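Cytochrome C-type biogenesis protein ccmF (Thermus thermophilus, PDB 6ZMQ) is a membrane-bound heme lyase of cytochrome c maturation that binds heme b and probably takes part in delivering heme for attachment to apocytochrome c. Local coordinates at residues 518-523 and 628-633; 236-241 and 259-264; 415-420 and 511-516; 436-441 and 476-481. One frame throughout, in Å; residues are numbered along the deposited sequence.

Interaction 1: residues 518-523 and 628-633. With LMT (dodecyl-beta-D-maltoside), chain D.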
# COMPACT_ATOMS: atom_id res chain seq x y z
N LEU A 518 9.83 8.39 -15.36
CA LEU A 518 10.95 8.10 -16.26
C LEU A 518 11.42 6.65 -16.16
O LEU A 518 11.61 5.99 -17.18
CB LEU A 518 12.13 9.06 -16.01
CG LEU A 518 13.39 8.95 -16.91
CD1 LEU A 518 14.01 10.30 -17.15
CD2 LEU A 518 14.53 8.06 -16.34
N ALA A 519 11.63 6.16 -14.93
CA ALA A 519 12.17 4.82 -14.71
C ALA A 519 11.23 3.73 -15.22
O ALA A 519 11.67 2.76 -15.85
CB ALA A 519 12.47 4.62 -13.22
N ILE A 520 9.92 3.91 -15.00
CA ILE A 520 8.93 2.93 -15.44
C ILE A 520 8.82 2.90 -16.96
O ILE A 520 8.81 1.82 -17.56
CB ILE A 520 7.58 3.18 -14.75
CG1 ILE A 520 7.80 3.16 -13.23
CG2 ILE A 520 6.47 2.21 -15.23
CD1 ILE A 520 6.56 3.09 -12.39
N ALA A 521 8.81 4.08 -17.62
CA ALA A 521 8.71 4.06 -19.08
C ALA A 521 9.99 3.53 -19.73
O ALA A 521 9.92 2.80 -20.73
CB ALA A 521 8.36 5.44 -19.60
N PHE A 522 11.15 3.83 -19.14
CA PHE A 522 12.41 3.34 -19.68
C PHE A 522 12.59 1.83 -19.46
O PHE A 522 13.18 1.15 -20.30
CB PHE A 522 13.58 4.13 -19.08
CG PHE A 522 14.02 5.30 -19.93
CD1 PHE A 522 13.45 6.55 -19.76
CD2 PHE A 522 14.99 5.14 -20.90
CE1 PHE A 522 13.84 7.63 -20.53
CE2 PHE A 522 15.39 6.21 -21.68
CZ PHE A 522 14.81 7.45 -21.49
N SER A 523 12.10 1.29 -18.33
CA SER A 523 12.19 -0.15 -18.09
C SER A 523 11.12 -0.92 -18.85
O SER A 523 11.33 -2.08 -19.24
CB SER A 523 12.12 -0.45 -16.59
OG SER A 523 10.90 -0.00 -16.02
N PHE A 628 17.01 0.63 -10.57
CA PHE A 628 17.60 1.03 -9.30
C PHE A 628 17.24 2.47 -8.96
O PHE A 628 17.05 2.82 -7.78
CB PHE A 628 19.12 0.81 -9.37
CG PHE A 628 19.92 1.67 -8.44
CD1 PHE A 628 19.94 1.37 -7.08
CD2 PHE A 628 20.69 2.73 -8.94
CE1 PHE A 628 20.68 2.13 -6.20
CE2 PHE A 628 21.46 3.52 -8.09
CZ PHE A 628 21.46 3.22 -6.71
N TRP A 629 17.11 3.32 -9.98
CA TRP A 629 16.73 4.71 -9.75
C TRP A 629 15.26 4.84 -9.40
O TRP A 629 14.87 5.80 -8.73
CB TRP A 629 17.07 5.54 -10.99
CG TRP A 629 18.55 5.64 -11.19
CD1 TRP A 629 19.34 4.80 -11.92
CD2 TRP A 629 19.42 6.63 -10.64
NE1 TRP A 629 20.65 5.22 -11.87
CE2 TRP A 629 20.72 6.35 -11.09
CE3 TRP A 629 19.22 7.75 -9.83
CZ2 TRP A 629 21.82 7.13 -10.74
CZ3 TRP A 629 20.31 8.52 -9.48
CH2 TRP A 629 21.59 8.21 -9.93
N MET A 630 14.45 3.86 -9.80
CA MET A 630 13.07 3.74 -9.35
C MET A 630 13.00 3.55 -7.84
O MET A 630 12.15 4.14 -7.16
CB MET A 630 12.45 2.57 -10.11
CG MET A 630 10.98 2.33 -9.94
SD MET A 630 10.70 0.74 -10.75
CE MET A 630 11.08 1.19 -12.46
N TRP A 631 13.94 2.79 -7.27
CA TRP A 631 13.94 2.59 -5.82
C TRP A 631 14.65 3.72 -5.09
O TRP A 631 14.37 3.96 -3.90
CB TRP A 631 14.55 1.25 -5.47
CG TRP A 631 13.64 0.21 -5.95
CD1 TRP A 631 12.28 0.31 -6.06
CD2 TRP A 631 14.00 -1.04 -6.51
NE1 TRP A 631 11.77 -0.84 -6.61
CE2 TRP A 631 12.81 -1.68 -6.89
CE3 TRP A 631 15.21 -1.70 -6.69
CZ2 TRP A 631 12.80 -2.94 -7.45
CZ3 TRP A 631 15.19 -2.94 -7.24
CH2 TRP A 631 14.00 -3.56 -7.61
N VAL A 632 15.58 4.42 -5.74
CA VAL A 632 16.11 5.62 -5.09
C VAL A 632 15.03 6.70 -5.07
O VAL A 632 14.96 7.50 -4.12
CB VAL A 632 17.44 6.11 -5.73
CG1 VAL A 632 17.30 6.68 -7.14
CG2 VAL A 632 18.16 7.08 -4.81
N ALA A 633 14.11 6.68 -6.04
CA ALA A 633 12.93 7.53 -5.99
C ALA A 633 11.97 7.10 -4.89
O ALA A 633 11.33 7.94 -4.25
CB ALA A 633 12.23 7.50 -7.35
C1B LMT D . 5.86 -9.38 -18.45
C2B LMT D . 5.37 -9.61 -19.91
C3B LMT D . 6.08 -10.79 -20.66
C4B LMT D . 7.26 -11.44 -19.90
C5B LMT D . 6.74 -11.71 -18.48
C6B LMT D . 7.78 -12.51 -17.69
O1B LMT D . 4.86 -8.74 -17.69
O2B LMT D . 4.01 -9.83 -19.85
O3B LMT D . 6.43 -10.42 -21.93
O4' LMT D . 7.64 -12.62 -20.49
O5B LMT D . 6.34 -10.53 -17.76
O6B LMT D . 7.99 -13.72 -18.31
C1' LMT D . 3.90 -4.80 -16.37
C2' LMT D . 3.44 -5.20 -17.81
C3' LMT D . 3.52 -6.75 -17.99
C4' LMT D . 4.89 -7.33 -17.56
C5' LMT D . 4.97 -6.92 -16.07
C6' LMT D . 6.07 -7.56 -15.27
O1' LMT D . 4.23 -3.46 -16.33
O2' LMT D . 2.15 -4.82 -18.00
O3' LMT D . 3.24 -7.10 -19.28
O5' LMT D . 5.09 -5.51 -15.98
O6' LMT D . 7.23 -6.99 -15.72
C1 LMT D . 3.24 -2.56 -15.86
C2 LMT D . 3.98 -1.47 -15.15
C3 LMT D . 3.46 -0.07 -15.28
C4 LMT D . 2.41 0.18 -14.23
C5 LMT D . 1.91 1.59 -14.34
C6 LMT D . 1.57 2.24 -13.03
C7 LMT D . 2.71 2.11 -12.05
C8 LMT D . 2.84 3.37 -11.27
C9 LMT D . 2.93 3.13 -9.80
C10 LMT D . 3.00 4.46 -9.11
C11 LMT D . 3.20 4.27 -7.65
C12 LMT D . 4.03 5.36 -7.07
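Met630 has its CG anti to the backbone N (chi1 -173°), runs on extended and then bends at chi3 (-66°), a shape that carries its CE methyl across to Ala519, Ile520 and Ser523. Ile520 sets CG1 beside its own backbone N (chi1 -56°), and its side chain crosses that of Met630 at about a right angle, Ile520 CG1 resting 3.9 Å from Met630 CE. Nearer the backbones, the CB atoms of Ala519 and Met630 meet at 3.7 Å, the place where the two chains come nearest. Ser523 OG lies 3.8 Å from Met630 CE, while its polar partner is Tyr254 OH. CG2 of Ile520, the second branch, and CD1, the end of the first, face the detergent: CG2 is 3.8 Å from C3 of the dodecyl maltoside tail and CD1 is 3.9 Å from C8. Cutting Ile520 back to an alanine would probably open a gap between the Met630 methyl and the detergent tail, which would lose its contacts with CG2 and CD1. The helices run nearly antiparallel, their axes 9.2 Å apart at these turns. Around them, Met242 of helix 224-247 packs on Ile520, helix 460-484 touches Leu518 and Ala521, and Trp631 meets Phe604 of strand 603-608 edge-to-face.

Interaction 2: residues 236-241 and 259-264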
# COMPACT_ATOMS: atom_id res chain seq x y z
N ALA A 236 4.15 3.34 0.81
CA ALA A 236 5.25 2.45 1.20
C ALA A 236 4.90 0.98 0.97
O ALA A 236 5.77 0.19 0.58
CB ALA A 236 5.65 2.72 2.64
N GLY A 237 3.63 0.61 1.17
CA GLY A 237 3.19 -0.74 0.83
C GLY A 237 3.25 -1.06 -0.65
O GLY A 237 3.68 -2.15 -1.04
N LYS A 238 2.80 -0.12 -1.50
CA LYS A 238 2.82 -0.38 -2.95
C LYS A 238 4.24 -0.41 -3.51
O LYS A 238 4.58 -1.31 -4.31
CB LYS A 238 1.95 0.64 -3.69
CG LYS A 238 1.58 0.30 -5.17
CD LYS A 238 1.33 -1.19 -5.57
CE LYS A 238 0.18 -1.96 -4.86
NZ LYS A 238 0.35 -3.44 -5.08
N VAL A 239 5.09 0.54 -3.10
CA VAL A 239 6.49 0.53 -3.52
C VAL A 239 7.24 -0.70 -2.96
O VAL A 239 8.04 -1.33 -3.68
CB VAL A 239 7.17 1.86 -3.12
CG1 VAL A 239 8.63 1.87 -3.48
CG2 VAL A 239 6.50 3.04 -3.84
N ALA A 240 6.91 -1.12 -1.73
CA ALA A 240 7.54 -2.29 -1.13
C ALA A 240 7.11 -3.58 -1.82
O ALA A 240 7.93 -4.48 -2.01
CB ALA A 240 7.22 -2.32 0.36
N GLY A 241 5.82 -3.68 -2.19
CA GLY A 241 5.35 -4.82 -2.97
C GLY A 241 5.97 -4.90 -4.35
O GLY A 241 6.28 -6.00 -4.83
N PRO A 259 -5.87 -9.81 -10.83
CA PRO A 259 -6.90 -9.15 -9.98
C PRO A 259 -6.56 -9.04 -8.49
O PRO A 259 -7.28 -8.33 -7.77
CB PRO A 259 -8.15 -10.03 -10.18
CG PRO A 259 -7.90 -10.84 -11.36
CD PRO A 259 -6.44 -11.00 -11.50
N VAL A 260 -5.52 -9.71 -8.01
CA VAL A 260 -5.10 -9.55 -6.63
C VAL A 260 -4.24 -8.30 -6.48
O VAL A 260 -4.40 -7.53 -5.52
CB VAL A 260 -4.37 -10.82 -6.17
CG1 VAL A 260 -3.73 -10.66 -4.79
CG2 VAL A 260 -5.31 -12.01 -6.19
N GLU A 261 -3.36 -8.05 -7.45
CA GLU A 261 -2.28 -7.08 -7.28
C GLU A 261 -2.71 -5.65 -7.54
O GLU A 261 -2.41 -4.75 -6.74
CB GLU A 261 -1.11 -7.45 -8.19
CG GLU A 261 -0.38 -8.67 -7.72
CD GLU A 261 0.35 -8.45 -6.43
OE1 GLU A 261 0.58 -9.46 -5.73
OE2 GLU A 261 0.78 -7.31 -6.14
N ASN A 262 -3.41 -5.41 -8.65
CA ASN A 262 -3.86 -4.05 -8.96
C ASN A 262 -5.03 -3.62 -8.07
O ASN A 262 -5.37 -2.44 -8.02
CB ASN A 262 -4.18 -3.94 -10.46
CG ASN A 262 -5.33 -4.84 -10.91
OD1 ASN A 262 -5.84 -5.68 -10.17
ND2 ASN A 262 -5.72 -4.67 -12.17
N ALA A 263 -5.65 -4.58 -7.37
CA ALA A 263 -6.63 -4.30 -6.32
C ALA A 263 -6.02 -3.58 -5.11
O ALA A 263 -6.77 -3.08 -4.27
CB ALA A 263 -7.29 -5.60 -5.87
N SER A 264 -4.71 -3.63 -4.94
CA SER A 264 -4.03 -2.73 -4.01
C SER A 264 -3.51 -1.47 -4.68
O SER A 264 -2.84 -0.67 -4.03
CB SER A 264 -2.89 -3.46 -3.29
OG SER A 264 -3.28 -4.79 -2.96
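Glu261 is where the 259-264 segment first meets Lys238. The backbone O of Glu261 takes a weak hydrogen bond from Lys238 NZ at 3.5 Å, and the Glu261 carboxylate reaches round through a bend at chi2, leaving OE2 4.0 Å from Lys238 NZ. That is too long for a salt bridge, though the opposite charges probably still attract; the true salt bridge of this carboxylate is made by OE1 with Arg310. Asp258 OD1 accepts a hydrogen bond from the backbone N of Glu261 and steadies the start of the turn. Trp255, Trp257, Asp258 and Glu261 belong to the tryptophan-rich WWD signature (WGxxWxWDPxE) of the heme-handling CcmF/CcsA family, and Trp255 forms a cation-pi pair with Lys238. Asn262 and Ala263 then carry the chain through a 3-10 turn, closed by Ser264 N bonding back to Glu261 O at 3.1 Å, which gives that carbonyl a second donor. At Ser264 the lysine is met again, Lys238 CE lying 3.4 Å from Ser264 O and Lys238 NZ 3.7 Å from Ser264 CB. The lysine gets there by bending at chi2 (36°) and chi3 (60°) off helix 224-247. A leucine in place of Lys238 would probably leave the Trp255 ring without its cation and the Glu261 carbonyl with Ser264 N as its one donor here. Beyond Ser264 the chain enters helix 266-284, which carries the heme ligand His276.

Interaction 3: residues 415-420 and 511-516. With HEM (protoporphyrin IX containing Fe), chain B.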
# COMPACT_ATOMS: atom_id res chain seq x y z
N GLY A 415 -0.56 12.39 -18.18
CA GLY A 415 -1.39 13.50 -17.75
C GLY A 415 -1.18 13.93 -16.32
O GLY A 415 -1.15 15.13 -16.04
N ILE A 416 -1.01 12.97 -15.39
CA ILE A 416 -0.76 13.38 -14.01
C ILE A 416 0.66 13.91 -13.85
O ILE A 416 0.90 14.83 -13.06
CB ILE A 416 -1.08 12.26 -12.99
CG1 ILE A 416 -0.16 11.04 -13.08
CG2 ILE A 416 -2.53 11.85 -13.13
CD1 ILE A 416 -0.55 9.95 -12.12
N LEU A 417 1.63 13.37 -14.60
CA LEU A 417 2.99 13.90 -14.54
C LEU A 417 3.09 15.29 -15.15
O LEU A 417 3.97 16.06 -14.77
CB LEU A 417 3.98 12.96 -15.23
CG LEU A 417 4.50 11.75 -14.47
CD1 LEU A 417 5.43 10.97 -15.40
CD2 LEU A 417 5.16 12.05 -13.13
N LEU A 418 2.19 15.63 -16.07
CA LEU A 418 2.12 16.98 -16.62
C LEU A 418 1.43 17.93 -15.64
O LEU A 418 1.90 19.06 -15.40
CB LEU A 418 1.40 16.94 -17.97
CG LEU A 418 2.23 17.00 -19.26
CD1 LEU A 418 1.35 16.74 -20.47
CD2 LEU A 418 2.91 18.34 -19.42
N LEU A 419 0.31 17.48 -15.06
CA LEU A 419 -0.51 18.33 -14.20
C LEU A 419 0.19 18.64 -12.88
O LEU A 419 0.01 19.74 -12.33
CB LEU A 419 -1.86 17.67 -13.96
CG LEU A 419 -2.88 18.01 -15.04
CD1 LEU A 419 -3.91 16.90 -15.22
CD2 LEU A 419 -3.56 19.31 -14.70
N MET A 420 0.96 17.68 -12.37
CA MET A 420 1.77 17.85 -11.16
C MET A 420 2.79 18.97 -11.30
O MET A 420 3.04 19.73 -10.36
CB MET A 420 2.42 16.52 -10.84
CG MET A 420 3.52 16.52 -9.83
SD MET A 420 4.31 14.91 -9.71
CE MET A 420 3.05 13.79 -10.33
N PHE A 511 9.08 15.23 -7.06
CA PHE A 511 10.28 14.89 -7.85
C PHE A 511 10.49 13.40 -7.83
O PHE A 511 10.92 12.86 -8.80
CB PHE A 511 11.49 15.50 -7.17
CG PHE A 511 12.80 15.26 -7.85
CD1 PHE A 511 12.86 14.87 -9.15
CD2 PHE A 511 13.96 15.48 -7.18
CE1 PHE A 511 14.07 14.70 -9.79
CE2 PHE A 511 15.18 15.31 -7.80
CZ PHE A 511 15.23 14.92 -9.11
N ALA A 512 10.25 12.78 -6.70
CA ALA A 512 10.38 11.32 -6.57
C ALA A 512 9.37 10.64 -7.48
O ALA A 512 9.74 9.67 -8.05
CB ALA A 512 10.14 10.92 -5.14
N VAL A 513 8.14 11.11 -7.57
CA VAL A 513 7.27 10.43 -8.57
C VAL A 513 7.80 10.70 -9.96
O VAL A 513 7.65 9.83 -10.76
CB VAL A 513 5.79 10.80 -8.51
CG1 VAL A 513 5.17 10.76 -9.88
CG2 VAL A 513 5.06 9.84 -7.62
N ALA A 514 8.26 11.91 -10.25
CA ALA A 514 8.77 12.29 -11.59
C ALA A 514 9.82 11.30 -12.09
O ALA A 514 9.79 10.97 -13.27
CB ALA A 514 9.34 13.66 -11.48
N LEU A 515 10.76 10.94 -11.21
CA LEU A 515 11.84 10.00 -11.42
C LEU A 515 11.32 8.58 -11.64
O LEU A 515 11.86 7.85 -12.48
CB LEU A 515 12.75 10.05 -10.20
CG LEU A 515 14.14 9.41 -10.02
CD1 LEU A 515 14.98 9.42 -11.29
CD2 LEU A 515 14.86 10.10 -8.87
N MET A 516 10.21 8.22 -10.98
CA MET A 516 9.60 6.91 -11.23
C MET A 516 8.86 6.84 -12.56
O MET A 516 8.81 5.76 -13.16
CB MET A 516 8.63 6.51 -10.11
CG MET A 516 9.29 5.83 -8.92
SD MET A 516 8.21 4.83 -7.87
CE MET A 516 7.00 4.20 -9.04
CHA HEM B . 1.05 17.98 -1.98
CHB HEM B . -0.25 19.11 -6.56
CHC HEM B . 0.20 14.38 -7.83
CHD HEM B . 1.93 13.45 -3.37
C1A HEM B . 0.65 18.65 -3.13
C2A HEM B . 0.35 20.04 -3.15
C3A HEM B . -0.01 20.36 -4.43
C4A HEM B . 0.05 19.19 -5.21
CMA HEM B . -0.42 21.71 -4.93
CAA HEM B . 0.42 21.01 -1.98
CBA HEM B . 1.87 21.46 -1.70
CGA HEM B . 2.45 22.23 -2.86
O1A HEM B . 3.46 21.79 -3.45
O2A HEM B . 1.91 23.30 -3.22
C1B HEM B . -0.25 17.89 -7.27
C2B HEM B . -0.75 17.75 -8.59
C3B HEM B . -0.64 16.45 -8.95
C4B HEM B . -0.07 15.75 -7.80
CMB HEM B . -1.30 18.85 -9.44
CAB HEM B . -1.03 15.82 -10.22
CBB HEM B . -2.36 15.16 -10.20
C1C HEM B . 0.78 13.75 -6.76
C2C HEM B . 1.33 12.47 -6.78
C3C HEM B . 1.81 12.23 -5.51
C4C HEM B . 1.57 13.37 -4.71
CMC HEM B . 1.39 11.49 -7.93
CAC HEM B . 2.46 11.01 -5.08
CBC HEM B . 3.94 10.93 -5.03
C1D HEM B . 1.79 14.59 -2.56
C2D HEM B . 2.06 14.65 -1.12
C3D HEM B . 1.82 15.91 -0.71
C4D HEM B . 1.40 16.64 -1.94
CMD HEM B . 2.52 13.50 -0.25
CAD HEM B . 1.95 16.47 0.70
CBD HEM B . 0.55 16.65 1.30
CGD HEM B . 0.53 17.06 2.75
O1D HEM B . 0.25 18.24 3.08
O2D HEM B . 0.78 16.23 3.63
NA HEM B . 0.44 18.16 -4.40
NB HEM B . 0.13 16.66 -6.84
NC HEM B . 0.96 14.29 -5.51
ND HEM B . 1.42 15.79 -2.97
FE HEM B . 0.89 16.26 -4.94
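Val513 puts its CG1 against two side chains of the 415-420 helix, 3.5 Å from Leu417 CD2 and 3.7 Å from Met420 CE. Both pairs cross at a slant. Leu417 CD2 also rests on the opposite backbone, 3.9 Å from Ala514 CA, where the two backbones come nearest, as the small alanine probably allows. The second branch of Val513, CG2, turns to the heme and packs against one of its vinyl groups, 3.8 Å from CAC. Met420 reaches the porphyrin from its own helix: its CB sits 3.6 Å from CAB of the other vinyl and, after a bend near the sulfur, its CE stands 3.7 Å from the ring methyl CMC. With CG anti to the backbone N (chi1 167°), the methionine runs over toward Val513 with the heme alongside.

The two transmembrane helices, running at 147° to each other, form part of the wall of the heme b pocket. The iron has two axial histidines: His510, one residue ahead of the 511-516 segment and close to the Met420 side chain, and His276 from another helix. Backbone atoms add to the wall, with Leu419 O 3.3 Å from the ring methyl CMB. In the next shell Phe372, Phe373 and Trp376 of helix 362-384 back Ile416, Phe469 packs on Ala514, and a bound phosphatidylethanolamine touches Ile416, Leu417 and Val513.

Interaction 4: residues 436-441 and 476-481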
# COMPACT_ATOMS: atom_id res chain seq x y z
N LEU A 436 0.44 35.52 -16.23
CA LEU A 436 1.73 34.90 -15.93
C LEU A 436 1.80 33.56 -16.65
O LEU A 436 1.73 32.49 -16.04
CB LEU A 436 1.96 34.75 -14.39
CG LEU A 436 3.42 34.64 -13.92
CD1 LEU A 436 3.62 35.45 -12.65
CD2 LEU A 436 3.92 33.21 -13.69
N ARG A 437 1.87 33.63 -17.98
CA ARG A 437 2.15 32.44 -18.78
C ARG A 437 3.64 32.12 -18.73
O ARG A 437 4.39 32.47 -19.65
CB ARG A 437 1.66 32.61 -20.22
CG ARG A 437 0.15 32.43 -20.38
CD ARG A 437 -0.27 32.10 -21.83
NE ARG A 437 0.16 33.00 -22.91
CZ ARG A 437 -0.13 34.30 -23.04
NH1 ARG A 437 -0.94 34.94 -22.21
NH2 ARG A 437 0.36 34.97 -24.08
N ASN A 438 4.09 31.47 -17.66
CA ASN A 438 5.46 30.96 -17.52
C ASN A 438 5.64 29.62 -18.25
O ASN A 438 6.77 29.15 -18.42
CB ASN A 438 5.79 30.82 -16.03
CG ASN A 438 7.28 30.85 -15.73
OD1 ASN A 438 8.09 31.20 -16.59
ND2 ASN A 438 7.65 30.51 -14.49
N LEU A 439 4.54 29.10 -18.81
CA LEU A 439 4.42 27.74 -19.33
C LEU A 439 5.32 27.47 -20.53
O LEU A 439 5.46 26.31 -20.93
CB LEU A 439 2.96 27.44 -19.72
CG LEU A 439 1.79 27.28 -18.73
CD1 LEU A 439 1.32 28.57 -18.05
CD2 LEU A 439 0.63 26.62 -19.45
N LEU A 440 5.90 28.52 -21.14
CA LEU A 440 6.92 28.37 -22.17
C LEU A 440 8.14 27.60 -21.67
O LEU A 440 8.55 26.63 -22.32
CB LEU A 440 7.35 29.73 -22.72
CG LEU A 440 6.41 30.33 -23.76
CD1 LEU A 440 6.37 31.83 -23.63
CD2 LEU A 440 6.86 29.89 -25.16
N VAL A 441 8.75 28.04 -20.55
CA VAL A 441 10.07 27.50 -20.17
C VAL A 441 9.94 26.03 -19.76
O VAL A 441 10.77 25.19 -20.15
CB VAL A 441 10.76 28.37 -19.10
CG1 VAL A 441 9.94 28.56 -17.84
CG2 VAL A 441 12.16 27.84 -18.76
N ILE A 476 9.86 21.83 -10.46
CA ILE A 476 10.34 21.79 -9.07
C ILE A 476 11.29 22.96 -8.80
O ILE A 476 11.17 23.65 -7.78
CB ILE A 476 11.02 20.44 -8.77
CG1 ILE A 476 10.01 19.29 -8.90
CG2 ILE A 476 11.72 20.43 -7.40
CD1 ILE A 476 9.07 19.16 -7.76
N TYR A 477 12.19 23.24 -9.76
CA TYR A 477 13.07 24.40 -9.63
C TYR A 477 12.31 25.73 -9.68
O TYR A 477 12.65 26.65 -8.94
CB TYR A 477 14.17 24.40 -10.70
CG TYR A 477 15.03 25.66 -10.58
CD1 TYR A 477 15.73 25.93 -9.41
CD2 TYR A 477 15.05 26.61 -11.60
CE1 TYR A 477 16.48 27.10 -9.28
CE2 TYR A 477 15.79 27.78 -11.48
CZ TYR A 477 16.50 28.01 -10.31
OH TYR A 477 17.24 29.17 -10.19
N LEU A 478 11.29 25.85 -10.54
CA LEU A 478 10.55 27.11 -10.65
C LEU A 478 9.75 27.38 -9.38
O LEU A 478 9.67 28.53 -8.92
CB LEU A 478 9.63 27.10 -11.86
CG LEU A 478 10.30 27.25 -13.23
CD1 LEU A 478 9.25 27.39 -14.33
CD2 LEU A 478 11.28 28.40 -13.24
N LEU A 479 9.20 26.32 -8.78
CA LEU A 479 8.51 26.42 -7.51
C LEU A 479 9.46 26.82 -6.38
O LEU A 479 9.14 27.71 -5.59
CB LEU A 479 7.85 25.08 -7.21
CG LEU A 479 6.45 24.98 -7.81
CD1 LEU A 479 6.03 23.55 -7.82
CD2 LEU A 479 5.47 25.82 -7.00
N ALA A 480 10.66 26.21 -6.35
CA ALA A 480 11.63 26.54 -5.31
C ALA A 480 12.18 27.95 -5.47
O ALA A 480 12.39 28.65 -4.47
CB ALA A 480 12.77 25.52 -5.31
N ARG A 481 12.42 28.39 -6.72
CA ARG A 481 12.94 29.73 -6.97
C ARG A 481 11.90 30.79 -6.61
O ARG A 481 12.23 31.79 -5.96
CB ARG A 481 13.38 29.89 -8.44
CG ARG A 481 14.13 31.21 -8.64
CD ARG A 481 13.74 32.05 -9.87
NE ARG A 481 13.76 31.34 -11.14
CZ ARG A 481 13.24 31.82 -12.26
NH1 ARG A 481 12.65 33.01 -12.25
NH2 ARG A 481 13.31 31.13 -13.38
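Leu478 bridges to both Asn438 and Val441 through one methyl, and the contact is easily followed outward along its side chain. Its CB points at the 436-441 segment but still stands 4.7 Å from Asn438 ND2. With CG beside the backbone N (chi1 -74°), the chain leans across, and Leu478 CG is 4.4 Å from Asn438 ND2. At the tip the branches differ. Leu478 CD2 stays about as far off as CG, also 4.4 Å from Asn438 ND2, whereas Leu478 CD1 touches both partners, 3.5 Å from Asn438 ND2 and 3.8 Å from Val441 CG1.

Asn438 comes to this methyl from the opposite direction, its CG anti to the backbone N (chi1 -157°), and lays the nitrogen end of its amide there, a polar group against an apolar one with no hydrogen bond across. Val441 meets Leu478 tip to tip. Its CG1 occupies the crowded position between backbone N and carbonyl carbon (chi1 57°), which turns that methyl toward the leucine. Asn438 and Val441 are brought onto one side by a backbone turn, Val441 N bonding to Asn438 O at 3.1 Å. An inverse gamma turn centred on Arg437 leads the chain into Asn438.

Leu425 also touches Leu478, while Ile476 packs on Leu507 and His510 of helix 501-525. The pairing joins the beginning of helix 439-454 to the later turns of helix 460-484, two consecutive membrane helices linked by a short connection, and so draws together the open end of a helical hairpin.

In the fold
From the N terminus, interaction 2 comes first and closes a short loop, tying helix 224-247 to the turn before helix 266-284 in the Cytochrome C assembly region. The other three lie in the CcmF C-terminal region. Interaction 3 joins helices 402-422 and 501-525, and interaction 4 falls wholly within the stretch it spans, pairing helices 439-454 and 460-484. Interaction 1 follows in series, bridging the strand-rich excursion between helices 501-525 and 627-644. No two loops cross. Interactions 1 and 3 share helix 501-525 and touch, Ala633 CB lying 3.7 Å from Met516 CG. Interactions 3 and 4 also touch, whereas interaction 2 stands about 17 Å from interaction 1, centre to centre.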